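Local coordinates for putidaredoxin reductase (Pseudomonas putida, PDB 1Q1R), which probably uses its FAD to pass electrons from NADH to putidaredoxin, the iron-sulfur protein that supplies the cytochrome P450cam monooxygenase, at residues 24-29 and 317-322; 360-365 and 377-382; 383-388 and 407-412. One frame throughout, in Å; residues are numbered along the deposited sequence.

Contact 1 of 3, residues 24-29 and 317-322; sequences RASGWE and CGKVPR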
ATOM      1  N   ARG A  24      -0.602 -19.668 -13.873  1.00 43.38           N
ATOM      2  CA  ARG A  24      -0.731 -21.119 -13.863  1.00 45.07           C
ATOM      3  C   ARG A  24      -2.158 -21.568 -13.555  1.00 46.00           C
ATOM      4  O   ARG A  24      -2.519 -22.721 -13.792  1.00 46.27           O
ATOM      5  CB  ARG A  24       0.228 -21.727 -12.836  1.00 45.56           C
ATOM      6  CG  ARG A  24       0.414 -23.221 -12.995  1.00 46.81           C
ATOM      7  CD  ARG A  24       1.142 -23.536 -14.293  1.00 47.44           C
ATOM      8  NE  ARG A  24       2.581 -23.324 -14.181  1.00 48.47           N
ATOM      9  CZ  ARG A  24       3.413 -23.270 -15.217  1.00 48.80           C
ATOM     10  NH1 ARG A  24       2.950 -23.405 -16.452  1.00 49.26           N
ATOM     11  NH2 ARG A  24       4.712 -23.103 -15.018  1.00 49.50           N
ATOM     12  N   ALA A  25      -2.966 -20.655 -13.028  1.00 46.55           N
ATOM     13  CA  ALA A  25      -4.348 -20.972 -12.694  1.00 46.90           C
ATOM     14  C   ALA A  25      -5.265 -20.748 -13.893  1.00 47.42           C
ATOM     15  O   ALA A  25      -6.312 -21.384 -14.012  1.00 47.34           O
ATOM     16  CB  ALA A  25      -4.807 -20.118 -11.520  1.00 47.33           C
ATOM     17  N   SER A  26      -4.862 -19.842 -14.778  1.00 47.76           N
ATOM     18  CA  SER A  26      -5.646 -19.527 -15.963  1.00 48.46           C
ATOM     19  C   SER A  26      -5.297 -20.400 -17.167  1.00 49.14           C
ATOM     20  O   SER A  26      -5.737 -20.129 -18.283  1.00 49.20           O
ATOM     21  CB  SER A  26      -5.475 -18.052 -16.328  1.00 48.44           C
ATOM     22  OG  SER A  26      -6.016 -17.220 -15.317  1.00 48.76           O
ATOM     23  N   GLY A  27      -4.495 -21.438 -16.940  1.00 49.50           N
ATOM     24  CA  GLY A  27      -4.141 -22.341 -18.022  1.00 49.92           C
ATOM     25  C   GLY A  27      -2.810 -22.134 -18.720  1.00 50.39           C
ATOM     26  O   GLY A  27      -2.607 -22.651 -19.819  1.00 50.96           O
ATOM     27  N   TRP A  28      -1.901 -21.389 -18.103  1.00 50.42           N
ATOM     28  CA  TRP A  28      -0.596 -21.156 -18.707  1.00 50.34           C
ATOM     29  C   TRP A  28       0.223 -22.446 -18.631  1.00 50.64           C
ATOM     30  O   TRP A  28       0.330 -23.059 -17.569  1.00 50.11           O
ATOM     31  CB  TRP A  28       0.113 -20.012 -17.980  1.00 49.97           C
ATOM     32  CG  TRP A  28       1.453 -19.649 -18.545  1.00 49.38           C
ATOM     33  CD1 TRP A  28       2.662 -20.161 -18.180  1.00 49.42           C
ATOM     34  CD2 TRP A  28       1.718 -18.682 -19.568  1.00 49.34           C
ATOM     35  NE1 TRP A  28       3.666 -19.573 -18.907  1.00 49.46           N
ATOM     36  CE2 TRP A  28       3.115 -18.661 -19.767  1.00 49.32           C
ATOM     37  CE3 TRP A  28       0.911 -17.831 -20.335  1.00 49.33           C
ATOM     38  CZ2 TRP A  28       3.727 -17.820 -20.703  1.00 49.42           C
ATOM     39  CZ3 TRP A  28       1.519 -16.996 -21.268  1.00 49.55           C
ATOM     40  CH2 TRP A  28       2.916 -16.997 -21.442  1.00 49.44           C
ATOM     41  N   GLU A  29       0.786 -22.856 -19.767  1.00 51.50           N
ATOM     42  CA  GLU A  29       1.576 -24.088 -19.854  1.00 52.05           C
ATOM     43  C   GLU A  29       3.079 -23.850 -19.931  1.00 50.98           C
ATOM     44  O   GLU A  29       3.870 -24.752 -19.655  1.00 50.68           O
ATOM     45  CB  GLU A  29       1.143 -24.900 -21.079  1.00 54.17           C
ATOM     46  CG  GLU A  29      -0.258 -25.487 -20.994  1.00 56.95           C
ATOM     47  CD  GLU A  29      -0.335 -26.686 -20.065  1.00 58.66           C
ATOM     48  OE1 GLU A  29      -0.041 -26.528 -18.858  1.00 59.36           O
ATOM     49  OE2 GLU A  29      -0.687 -27.787 -20.544  1.00 60.03           O
ATOM     50  N   CYS A 317      -3.195 -15.202 -20.963  1.00 46.10           N
ATOM     51  CA  CYS A 317      -3.782 -16.518 -21.185  1.00 47.09           C
ATOM     52  C   CYS A 317      -4.924 -16.471 -22.191  1.00 47.79           C
ATOM     53  O   CYS A 317      -5.706 -17.414 -22.301  1.00 48.15           O
ATOM     54  CB  CYS A 317      -4.274 -17.109 -19.861  1.00 46.71           C
ATOM     55  SG  CYS A 317      -2.948 -17.639 -18.744  1.00 47.30           S
ATOM     56  N   GLY A 318      -5.015 -15.367 -22.924  1.00 48.77           N
ATOM     57  CA  GLY A 318      -6.060 -15.226 -23.921  1.00 49.50           C
ATOM     58  C   GLY A 318      -7.460 -15.189 -23.343  1.00 50.35           C
ATOM     59  O   GLY A 318      -8.428 -15.506 -24.033  1.00 50.67           O
ATOM     60  N   LYS A 319      -7.575 -14.806 -22.074  1.00 50.57           N
ATOM     61  CA  LYS A 319      -8.876 -14.719 -21.421  1.00 50.47           C
ATOM     62  C   LYS A 319      -9.308 -13.264 -21.266  1.00 50.37           C
ATOM     63  O   LYS A 319      -8.507 -12.348 -21.458  1.00 50.49           O
ATOM     64  CB  LYS A 319      -8.825 -15.405 -20.055  1.00 50.84           C
ATOM     65  CG  LYS A 319      -8.694 -16.915 -20.141  1.00 51.59           C
ATOM     66  CD  LYS A 319      -8.659 -17.559 -18.766  1.00 52.43           C
ATOM     67  CE  LYS A 319      -8.906 -19.060 -18.857  1.00 52.49           C
ATOM     68  NZ  LYS A 319      -7.978 -19.721 -19.813  1.00 53.55           N
ATOM     69  N   VAL A 320     -10.577 -13.052 -20.926  1.00 50.12           N
ATOM     70  CA  VAL A 320     -11.100 -11.699 -20.760  1.00 49.69           C
ATOM     71  C   VAL A 320     -10.899 -11.186 -19.335  1.00 49.34           C
ATOM     72  O   VAL A 320     -11.292 -11.835 -18.367  1.00 48.60           O
ATOM     73  CB  VAL A 320     -12.605 -11.631 -21.115  1.00 50.11           C
ATOM     74  CG1 VAL A 320     -13.405 -12.547 -20.199  1.00 50.59           C
ATOM     75  CG2 VAL A 320     -13.100 -10.194 -21.005  1.00 50.21           C
ATOM     76  N   PRO A 321     -10.278 -10.004 -19.191  1.00 49.52           N
ATOM     77  CA  PRO A 321     -10.021  -9.402 -17.880  1.00 49.50           C
ATOM     78  C   PRO A 321     -11.307  -8.918 -17.228  1.00 50.07           C
ATOM     79  O   PRO A 321     -12.290  -8.630 -17.915  1.00 50.04           O
ATOM     80  CB  PRO A 321      -9.092  -8.229 -18.204  1.00 49.16           C
ATOM     81  CG  PRO A 321      -8.514  -8.576 -19.549  1.00 49.61           C
ATOM     82  CD  PRO A 321      -9.679  -9.188 -20.259  1.00 49.18           C
ATOM     83  N   ARG A 322     -11.304  -8.831 -15.902  1.00 50.19           N
ATOM     84  CA  ARG A 322     -12.471  -8.341 -15.191  1.00 50.07           C
ATOM     85  C   ARG A 322     -12.561  -6.844 -15.423  1.00 49.58           C
ATOM     86  O   ARG A 322     -11.547  -6.168 -15.605  1.00 49.52           O
ATOM     87  CB  ARG A 322     -12.363  -8.609 -13.691  1.00 51.57           C
ATOM     88  CG  ARG A 322     -12.623 -10.045 -13.282  1.00 53.65           C
ATOM     89  CD  ARG A 322     -12.753 -10.152 -11.770  1.00 55.59           C
ATOM     90  NE  ARG A 322     -13.117 -11.499 -11.340  1.00 57.47           N
ATOM     91  CZ  ARG A 322     -13.341 -11.843 -10.076  1.00 58.58           C
ATOM     92  NH1 ARG A 322     -13.239 -10.937  -9.110  1.00 58.67           N
ATOM     93  NH2 ARG A 322     -13.667 -13.095  -9.778  1.00 59.33           N
TER
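Cys317 points its thiol into the turn that follows helix 14-25, and its SG rests 3.5 Å from Ser26 CB. The sulfur lies anti to the carbonyl carbon of its own residue (chi1 -72°), which swings it across the gap into the angle between Ser26 and Trp28. From there it also meets Trp28 CB at 3.9 Å and sits at the edge of the indole, near the ring plane, so the tryptophan presents its flank and not a face. The Trp28 side chain also touches Leu316 at the end of helix 302-316.

Lys319 approaches the same turn alongside the cysteine. Its chain runs extended past Ser26, with CD 4.0 Å from Ser26 CB, and then bends at the last torsion (chi4 53°) to bring NZ within 2.7 Å of Ser26 O. The ammonium is tilted 28° from the carbonyl plane. Arg24 NH1 donates to Trp28 O over 2.9 Å, from above that carbonyl's plane, and Gly30, Gln73 and Asn74 provide further backbone oxygens for the same guanidinium.

Gly318 ends helix 302-316 in a Schellman motif, and the contact joins this end to the C-terminal end of helix 14-25. The chemistry is a small sulfur-lined apolar patch beside one charged hydrogen bond, in which the lysine probably complements the partial negative charge of a carbonyl just beyond a helix C-terminus.

Contact 2 of 3, residues 360-365 and 377-382; sequences DFSVFY and VNRPVE
Phe361 and Val377 form the tightly packed half of this contact. They are an antiparallel hydrogen-bonded pair, in which Val377 N gives a nearly straight bond to Phe361 O (2.8 Å) and Phe361 N returns one to Val377 O (3.2 Å). Both side chains lie on the same face of the sheet. With CG between its backbone N and carbonyl carbon (chi1 59°), Phe361 lays its ring across the valine. Val377 CB stands over the ring centre in a CH-pi contact, 4.0 Å from the centroid and 11° off the normal, while its CG2 reaches Phe361 CE1 at 3.5 Å.

The polar half is built round Arg379, which with Asp360 and Glu382 is partly exposed. Its extended chain carries the guanidinium over Phe361 CA, which lies beneath one face, and leaves the edges for acids. NE donates to Asp360 OD1 at 2.8 Å, within the guanidinium plane but from above the carboxylate plane; the two planes are 49° apart, so this is no flat two-pronged pair. NH2 adds a weak bond to the same oxygen and a salt bridge to Glu404. NH1 reaches Glu382 OE1 at 3.0 Å, again from above the carboxylate. That oxygen is gripped by a second donor, the buried hydroxyl Ser362 OG, which lies 2.7 Å away on its anti lone pair and is satisfied by this bond.

Glu382 OE2 is held by Arg353, which helps to fix the carboxylate and extends the charge network to strand 349-353. The contact thus ties strand 360-367 to the end of strand 370-377 and the first turn of helix 380-391. On the aromatic side, Phe196 of helix 191-204 meets Phe361 edge-to-face and also touches Val377.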
ATOM      1  N   ASP A 360     -18.011   4.764  14.271  1.00 36.16           N
ATOM      2  CA  ASP A 360     -19.139   4.134  13.607  1.00 34.95           C
ATOM      3  C   ASP A 360     -19.796   5.149  12.686  1.00 33.16           C
ATOM      4  O   ASP A 360     -20.791   5.779  13.041  1.00 33.46           O
ATOM      5  CB  ASP A 360     -20.135   3.635  14.657  1.00 36.12           C
ATOM      6  CG  ASP A 360     -21.478   3.282  14.066  1.00 37.38           C
ATOM      7  OD1 ASP A 360     -21.516   2.661  12.984  1.00 37.07           O
ATOM      8  OD2 ASP A 360     -22.503   3.621  14.696  1.00 40.15           O
ATOM      9  N   PHE A 361     -19.230   5.306  11.496  1.00 30.49           N
ATOM     10  CA  PHE A 361     -19.755   6.263  10.540  1.00 28.41           C
ATOM     11  C   PHE A 361     -19.150   6.051   9.167  1.00 27.74           C
ATOM     12  O   PHE A 361     -18.227   5.253   8.994  1.00 26.70           O
ATOM     13  CB  PHE A 361     -19.447   7.688  11.015  1.00 28.21           C
ATOM     14  CG  PHE A 361     -17.973   7.963  11.201  1.00 28.67           C
ATOM     15  CD1 PHE A 361     -17.151   8.211  10.105  1.00 28.36           C
ATOM     16  CD2 PHE A 361     -17.407   7.960  12.471  1.00 28.05           C
ATOM     17  CE1 PHE A 361     -15.788   8.452  10.272  1.00 29.48           C
ATOM     18  CE2 PHE A 361     -16.047   8.200  12.650  1.00 28.44           C
ATOM     19  CZ  PHE A 361     -15.235   8.446  11.550  1.00 28.75           C
ATOM     20  N   SER A 362     -19.689   6.772   8.193  1.00 26.70           N
ATOM     21  CA  SER A 362     -19.206   6.723   6.825  1.00 26.58           C
ATOM     22  C   SER A 362     -19.072   8.167   6.366  1.00 26.71           C
ATOM     23  O   SER A 362     -19.907   9.011   6.702  1.00 26.84           O
ATOM     24  CB  SER A 362     -20.189   5.978   5.925  1.00 25.85           C
ATOM     25  OG  SER A 362     -20.308   4.623   6.320  1.00 27.66           O
ATOM     26  N   VAL A 363     -18.020   8.455   5.612  1.00 25.36           N
ATOM     27  CA  VAL A 363     -17.796   9.803   5.119  1.00 26.08           C
ATOM     28  C   VAL A 363     -17.787   9.765   3.601  1.00 25.79           C
ATOM     29  O   VAL A 363     -16.956   9.081   2.984  1.00 24.72           O
ATOM     30  CB  VAL A 363     -16.447  10.375   5.630  1.00 26.22           C
ATOM     31  CG1 VAL A 363     -16.291  11.826   5.193  1.00 26.73           C
ATOM     32  CG2 VAL A 363     -16.385  10.279   7.148  1.00 26.54           C
ATOM     33  N   PHE A 364     -18.727  10.487   3.000  1.00 25.00           N
ATOM     34  CA  PHE A 364     -18.833  10.528   1.548  1.00 25.77           C
ATOM     35  C   PHE A 364     -18.122  11.749   0.982  1.00 26.34           C
ATOM     36  O   PHE A 364     -18.369  12.871   1.408  1.00 26.86           O
ATOM     37  CB  PHE A 364     -20.309  10.542   1.120  1.00 25.48           C
ATOM     38  CG  PHE A 364     -21.075   9.313   1.533  1.00 25.43           C
ATOM     39  CD1 PHE A 364     -21.561   9.178   2.830  1.00 25.22           C
ATOM     40  CD2 PHE A 364     -21.280   8.272   0.628  1.00 25.20           C
ATOM     41  CE1 PHE A 364     -22.235   8.024   3.223  1.00 25.07           C
ATOM     42  CE2 PHE A 364     -21.953   7.114   1.013  1.00 24.67           C
ATOM     43  CZ  PHE A 364     -22.429   6.988   2.311  1.00 24.89           C
ATOM     44  N   TYR A 365     -17.230  11.520   0.026  1.00 27.63           N
ATOM     45  CA  TYR A 365     -16.495  12.607  -0.615  1.00 29.71           C
ATOM     46  C   TYR A 365     -17.148  12.888  -1.961  1.00 30.68           C
ATOM     47  O   TYR A 365     -17.200  12.013  -2.827  1.00 30.17           O
ATOM     48  CB  TYR A 365     -15.028  12.219  -0.820  1.00 30.13           C
ATOM     49  CG  TYR A 365     -14.265  12.038   0.473  1.00 30.90           C
ATOM     50  CD1 TYR A 365     -14.499  10.936   1.296  1.00 31.35           C
ATOM     51  CD2 TYR A 365     -13.329  12.983   0.886  1.00 31.34           C
ATOM     52  CE1 TYR A 365     -13.821  10.782   2.502  1.00 31.92           C
ATOM     53  CE2 TYR A 365     -12.644  12.838   2.089  1.00 32.22           C
ATOM     54  CZ  TYR A 365     -12.894  11.739   2.891  1.00 32.56           C
ATOM     55  OH  TYR A 365     -12.222  11.603   4.084  1.00 33.97           O
ATOM     56  N   VAL A 377     -15.944   3.600   8.792  1.00 26.16           N
ATOM     57  CA  VAL A 377     -15.347   3.229  10.069  1.00 26.44           C
ATOM     58  C   VAL A 377     -16.303   2.283  10.785  1.00 27.15           C
ATOM     59  O   VAL A 377     -17.349   2.701  11.288  1.00 26.84           O
ATOM     60  CB  VAL A 377     -15.097   4.477  10.938  1.00 26.69           C
ATOM     61  CG1 VAL A 377     -14.627   4.067  12.321  1.00 27.07           C
ATOM     62  CG2 VAL A 377     -14.067   5.370  10.262  1.00 25.78           C
ATOM     63  N   ASN A 378     -15.931   1.006  10.823  1.00 27.23           N
ATOM     64  CA  ASN A 378     -16.748  -0.038  11.434  1.00 26.69           C
ATOM     65  C   ASN A 378     -18.104  -0.156  10.745  1.00 27.06           C
ATOM     66  O   ASN A 378     -19.117  -0.408  11.391  1.00 26.62           O
ATOM     67  CB  ASN A 378     -16.949   0.208  12.936  1.00 27.07           C
ATOM     68  CG  ASN A 378     -15.709  -0.128  13.759  1.00 27.99           C
ATOM     69  OD1 ASN A 378     -14.937  -1.028  13.409  1.00 27.01           O
ATOM     70  ND2 ASN A 378     -15.525   0.581  14.865  1.00 27.06           N
ATOM     71  N   ARG A 379     -18.117   0.024   9.428  1.00 26.95           N
ATOM     72  CA  ARG A 379     -19.348  -0.095   8.652  1.00 27.01           C
ATOM     73  C   ARG A 379     -19.109  -0.898   7.376  1.00 26.99           C
ATOM     74  O   ARG A 379     -19.112  -0.361   6.267  1.00 26.09           O
ATOM     75  CB  ARG A 379     -19.900   1.292   8.321  1.00 27.26           C
ATOM     76  CG  ARG A 379     -20.411   2.011   9.552  1.00 27.48           C
ATOM     77  CD  ARG A 379     -21.432   3.065   9.200  1.00 27.68           C
ATOM     78  NE  ARG A 379     -21.991   3.666  10.402  1.00 27.73           N
ATOM     79  CZ  ARG A 379     -22.970   4.566  10.407  1.00 28.49           C
ATOM     80  NH1 ARG A 379     -23.510   4.981   9.263  1.00 25.88           N
ATOM     81  NH2 ARG A 379     -23.402   5.054  11.561  1.00 28.20           N
ATOM     82  N   PRO A 380     -18.910  -2.215   7.527  1.00 27.45           N
ATOM     83  CA  PRO A 380     -18.660  -3.129   6.412  1.00 27.21           C
ATOM     84  C   PRO A 380     -19.761  -3.175   5.353  1.00 27.24           C
ATOM     85  O   PRO A 380     -19.475  -3.305   4.164  1.00 26.52           O
ATOM     86  CB  PRO A 380     -18.453  -4.473   7.115  1.00 27.64           C
ATOM     87  CG  PRO A 380     -19.303  -4.354   8.340  1.00 27.77           C
ATOM     88  CD  PRO A 380     -18.993  -2.952   8.803  1.00 27.71           C
ATOM     89  N   VAL A 381     -21.017  -3.065   5.777  1.00 26.77           N
ATOM     90  CA  VAL A 381     -22.115  -3.106   4.822  1.00 27.60           C
ATOM     91  C   VAL A 381     -22.164  -1.836   3.980  1.00 26.76           C
ATOM     92  O   VAL A 381     -22.261  -1.905   2.750  1.00 26.82           O
ATOM     93  CB  VAL A 381     -23.475  -3.306   5.526  1.00 28.40           C
ATOM     94  CG1 VAL A 381     -24.595  -3.331   4.491  1.00 28.78           C
ATOM     95  CG2 VAL A 381     -23.458  -4.612   6.315  1.00 29.47           C
ATOM     96  N   GLU A 382     -22.090  -0.678   4.628  1.00 25.56           N
ATOM     97  CA  GLU A 382     -22.118   0.567   3.875  1.00 26.11           C
ATOM     98  C   GLU A 382     -20.877   0.652   2.989  1.00 25.44           C
ATOM     99  O   GLU A 382     -20.884   1.329   1.961  1.00 25.01           O
ATOM    100  CB  GLU A 382     -22.207   1.779   4.813  1.00 26.30           C
ATOM    101  CG  GLU A 382     -23.442   1.752   5.720  1.00 26.32           C
ATOM    102  CD  GLU A 382     -23.826   3.119   6.270  1.00 27.10           C
ATOM    103  OE1 GLU A 382     -22.927   3.953   6.516  1.00 25.83           O
ATOM    104  OE2 GLU A 382     -25.040   3.353   6.472  1.00 27.53           O
TER

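Contact 3 of 3, residues 383-388 and 407-412; sequences FNQSKQ and PLKEII
Gln385 supplies most of the van der Waals contact between helices 380-391 and 408-421. Its CB meets Ile412 CD1 at 3.7 Å, while its extended chain slides past Leu408 in the opposite direction. The terminal amide then straddles two residues: OE1 lies 3.5 Å from Leu408 CB, and NE2 is 3.5 Å from Lys409 CB. Leu408 directs CD2 toward the glutamine and, more distantly, toward Ser386 OG, whose hydroxyl is bound to Glu382 O of its own helix. One turn on, Gln388 OE1 brushes Ile412 CG2 at 4.1 Å and also takes a weak hydrogen bond from Lys416.

No direct hydrogen bond joins the segments; the polar link is a single water. It accepts from Gln385 NE2 (3.0 Å) and from Lys409 N (3.1 Å), a backbone amide in the first turn of its helix. A chi3 of -52° twists the glutamine amide so that its nitrogen faces this water while its oxygen stays against leucine.

The segment axes run nearly parallel, 13° apart, at a closest approach of 10.5 Å, a fairly wide spacing bridged by Gln385, Leu408 and Ile412. Leu408 also touches Phe364 of strand 360-367, consistent with the C-terminal domain of the glutathione reductase fold, in which helices cover an antiparallel sheet.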
ATOM      1  N   PHE A 383     -19.810  -0.041   3.377  1.00 26.26           N
ATOM      2  CA  PHE A 383     -18.600  -0.039   2.561  1.00 26.33           C
ATOM      3  C   PHE A 383     -18.891  -0.801   1.264  1.00 26.37           C
ATOM      4  O   PHE A 383     -18.650  -0.305   0.162  1.00 25.05           O
ATOM      5  CB  PHE A 383     -17.439  -0.711   3.298  1.00 27.31           C
ATOM      6  CG  PHE A 383     -16.210  -0.872   2.451  1.00 28.80           C
ATOM      7  CD1 PHE A 383     -15.489   0.242   2.033  1.00 28.26           C
ATOM      8  CD2 PHE A 383     -15.803  -2.133   2.027  1.00 29.70           C
ATOM      9  CE1 PHE A 383     -14.382   0.105   1.199  1.00 29.22           C
ATOM     10  CE2 PHE A 383     -14.698  -2.283   1.193  1.00 29.82           C
ATOM     11  CZ  PHE A 383     -13.987  -1.160   0.778  1.00 29.40           C
ATOM     12  N   ASN A 384     -19.413  -2.013   1.401  1.00 27.55           N
ATOM     13  CA  ASN A 384     -19.739  -2.817   0.229  1.00 29.19           C
ATOM     14  C   ASN A 384     -20.748  -2.084  -0.653  1.00 29.65           C
ATOM     15  O   ASN A 384     -20.623  -2.068  -1.876  1.00 29.58           O
ATOM     16  CB  ASN A 384     -20.299  -4.172   0.661  1.00 31.79           C
ATOM     17  CG  ASN A 384     -19.211  -5.152   1.060  1.00 34.50           C
ATOM     18  OD1 ASN A 384     -19.472  -6.151   1.735  1.00 38.12           O
ATOM     19  ND2 ASN A 384     -17.984  -4.883   0.626  1.00 35.38           N
ATOM     20  N   GLN A 385     -21.741  -1.460  -0.030  1.00 29.58           N
ATOM     21  CA  GLN A 385     -22.745  -0.727  -0.791  1.00 30.27           C
ATOM     22  C   GLN A 385     -22.117   0.471  -1.495  1.00 29.41           C
ATOM     23  O   GLN A 385     -22.505   0.813  -2.612  1.00 29.69           O
ATOM     24  CB  GLN A 385     -23.878  -0.264   0.132  1.00 31.15           C
ATOM     25  CG  GLN A 385     -24.622  -1.412   0.789  1.00 32.78           C
ATOM     26  CD  GLN A 385     -25.646  -0.948   1.806  1.00 34.57           C
ATOM     27  OE1 GLN A 385     -25.333  -0.168   2.705  1.00 35.46           O
ATOM     28  NE2 GLN A 385     -26.876  -1.437   1.675  1.00 34.05           N
ATOM     29  N   SER A 386     -21.141   1.100  -0.847  1.00 29.19           N
ATOM     30  CA  SER A 386     -20.473   2.261  -1.427  1.00 29.74           C
ATOM     31  C   SER A 386     -19.630   1.899  -2.647  1.00 29.67           C
ATOM     32  O   SER A 386     -19.470   2.715  -3.554  1.00 28.59           O
ATOM     33  CB  SER A 386     -19.604   2.961  -0.378  1.00 29.13           C
ATOM     34  OG  SER A 386     -20.406   3.522   0.652  1.00 30.59           O
ATOM     35  N   LYS A 387     -19.087   0.684  -2.668  1.00 30.58           N
ATOM     36  CA  LYS A 387     -18.287   0.238  -3.809  1.00 31.99           C
ATOM     37  C   LYS A 387     -19.159   0.285  -5.051  1.00 31.12           C
ATOM     38  O   LYS A 387     -18.733   0.726  -6.117  1.00 31.53           O
ATOM     39  CB  LYS A 387     -17.813  -1.205  -3.624  1.00 33.23           C
ATOM     40  CG  LYS A 387     -16.654  -1.414  -2.681  1.00 35.63           C
ATOM     41  CD  LYS A 387     -16.283  -2.892  -2.708  1.00 37.53           C
ATOM     42  CE  LYS A 387     -14.984  -3.180  -1.992  1.00 38.80           C
ATOM     43  NZ  LYS A 387     -14.676  -4.639  -2.043  1.00 39.61           N
ATOM     44  N   GLN A 388     -20.388  -0.191  -4.896  1.00 31.36           N
ATOM     45  CA  GLN A 388     -21.355  -0.224  -5.983  1.00 31.48           C
ATOM     46  C   GLN A 388     -21.656   1.189  -6.488  1.00 31.18           C
ATOM     47  O   GLN A 388     -21.722   1.427  -7.693  1.00 30.98           O
ATOM     48  CB  GLN A 388     -22.635  -0.903  -5.491  1.00 32.54           C
ATOM     49  CG  GLN A 388     -23.716  -1.072  -6.538  1.00 34.95           C
ATOM     50  CD  GLN A 388     -24.974  -1.714  -5.973  1.00 36.62           C
ATOM     51  OE1 GLN A 388     -25.926  -1.997  -6.706  1.00 37.90           O
ATOM     52  NE2 GLN A 388     -24.985  -1.945  -4.660  1.00 35.87           N
ATOM     53  N   PRO A 407     -32.056   4.039   4.885  1.00 28.69           N
ATOM     54  CA  PRO A 407     -31.044   3.035   4.544  1.00 28.62           C
ATOM     55  C   PRO A 407     -30.351   3.312   3.210  1.00 28.86           C
ATOM     56  O   PRO A 407     -30.986   3.706   2.228  1.00 28.16           O
ATOM     57  CB  PRO A 407     -31.843   1.733   4.530  1.00 29.28           C
ATOM     58  CG  PRO A 407     -32.898   1.986   5.565  1.00 29.27           C
ATOM     59  CD  PRO A 407     -33.339   3.392   5.216  1.00 29.83           C
ATOM     60  N   LEU A 408     -29.040   3.100   3.184  1.00 28.37           N
ATOM     61  CA  LEU A 408     -28.252   3.333   1.983  1.00 28.50           C
ATOM     62  C   LEU A 408     -28.766   2.461   0.842  1.00 28.18           C
ATOM     63  O   LEU A 408     -28.763   2.874  -0.317  1.00 27.21           O
ATOM     64  CB  LEU A 408     -26.776   3.041   2.273  1.00 29.78           C
ATOM     65  CG  LEU A 408     -25.725   3.665   1.354  1.00 30.67           C
ATOM     66  CD1 LEU A 408     -25.953   5.167   1.227  1.00 31.09           C
ATOM     67  CD2 LEU A 408     -24.336   3.381   1.923  1.00 29.53           C
ATOM     68  N   LYS A 409     -29.228   1.262   1.180  1.00 28.65           N
ATOM     69  CA  LYS A 409     -29.759   0.337   0.186  1.00 28.67           C
ATOM     70  C   LYS A 409     -30.907   0.986  -0.592  1.00 27.68           C
ATOM     71  O   LYS A 409     -30.992   0.853  -1.808  1.00 26.25           O
ATOM     72  CB  LYS A 409     -30.274  -0.936   0.863  1.00 31.72           C
ATOM     73  CG  LYS A 409     -30.800  -1.982  -0.118  1.00 35.78           C
ATOM     74  CD  LYS A 409     -31.829  -2.907   0.532  1.00 38.63           C
ATOM     75  CE  LYS A 409     -31.262  -3.646   1.734  1.00 41.16           C
ATOM     76  NZ  LYS A 409     -32.287  -4.527   2.375  1.00 43.99           N
ATOM     77  N   GLU A 410     -31.788   1.690   0.112  1.00 27.59           N
ATOM     78  CA  GLU A 410     -32.920   2.336  -0.545  1.00 28.34           C
ATOM     79  C   GLU A 410     -32.503   3.560  -1.350  1.00 27.69           C
ATOM     80  O   GLU A 410     -33.120   3.874  -2.367  1.00 27.16           O
ATOM     81  CB  GLU A 410     -34.001   2.702   0.476  1.00 30.16           C
ATOM     82  CG  GLU A 410     -34.766   1.484   0.991  1.00 33.51           C
ATOM     83  CD  GLU A 410     -35.251   0.566  -0.142  1.00 36.57           C
ATOM     84  OE1 GLU A 410     -36.103   0.994  -0.962  1.00 36.28           O
ATOM     85  OE2 GLU A 410     -34.771  -0.593  -0.213  1.00 38.03           O
ATOM     86  N   ILE A 411     -31.455   4.244  -0.903  1.00 27.39           N
ATOM     87  CA  ILE A 411     -30.960   5.410  -1.625  1.00 27.56           C
ATOM     88  C   ILE A 411     -30.413   4.893  -2.955  1.00 27.55           C
ATOM     89  O   ILE A 411     -30.607   5.498  -4.015  1.00 26.10           O
ATOM     90  CB  ILE A 411     -29.834   6.116  -0.837  1.00 27.30           C
ATOM     91  CG1 ILE A 411     -30.394   6.658   0.483  1.00 28.02           C
ATOM     92  CG2 ILE A 411     -29.236   7.243  -1.670  1.00 27.97           C
ATOM     93  CD1 ILE A 411     -29.348   7.249   1.418  1.00 26.94           C
ATOM     94  N   ILE A 412     -29.739   3.752  -2.884  1.00 27.89           N
ATOM     95  CA  ILE A 412     -29.167   3.122  -4.062  1.00 29.07           C
ATOM     96  C   ILE A 412     -30.274   2.631  -4.987  1.00 29.19           C
ATOM     97  O   ILE A 412     -30.214   2.827  -6.201  1.00 30.24           O
ATOM     98  CB  ILE A 412     -28.265   1.940  -3.655  1.00 29.78           C
ATOM     99  CG1 ILE A 412     -27.035   2.476  -2.910  1.00 30.04           C
ATOM    100  CG2 ILE A 412     -27.875   1.125  -4.885  1.00 29.57           C
ATOM    101  CD1 ILE A 412     -26.191   1.401  -2.262  1.00 30.11           C
TER
HETATM  102  O   HOH W   1     -28.816  -0.396   3.729  1.00 29.54           O

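How the contacts relate
Contact 1 lies at the surface, where the ends of helices 14-25 and 302-316 meet, about 17 Å from contact 2 and about 10 Å from contact 3 between nearest atoms. Contacts 2 and 3 are partly buried neighbours in the C-terminal reductase region. They share helix 380-391, which uses its first turn for the salt-bridge network and its next turns for helix packing; Phe364 of contact 2 packs on Ser386, and Glu382 on Leu408, of contact 3. Chemistry follows place: a cysteine sulfur packed in a turn beside one lysine-carbonyl bond, paired charges with strand bonds at the sheet, and glutamine amides packed on aliphatic groups, with one bridging water, between helices.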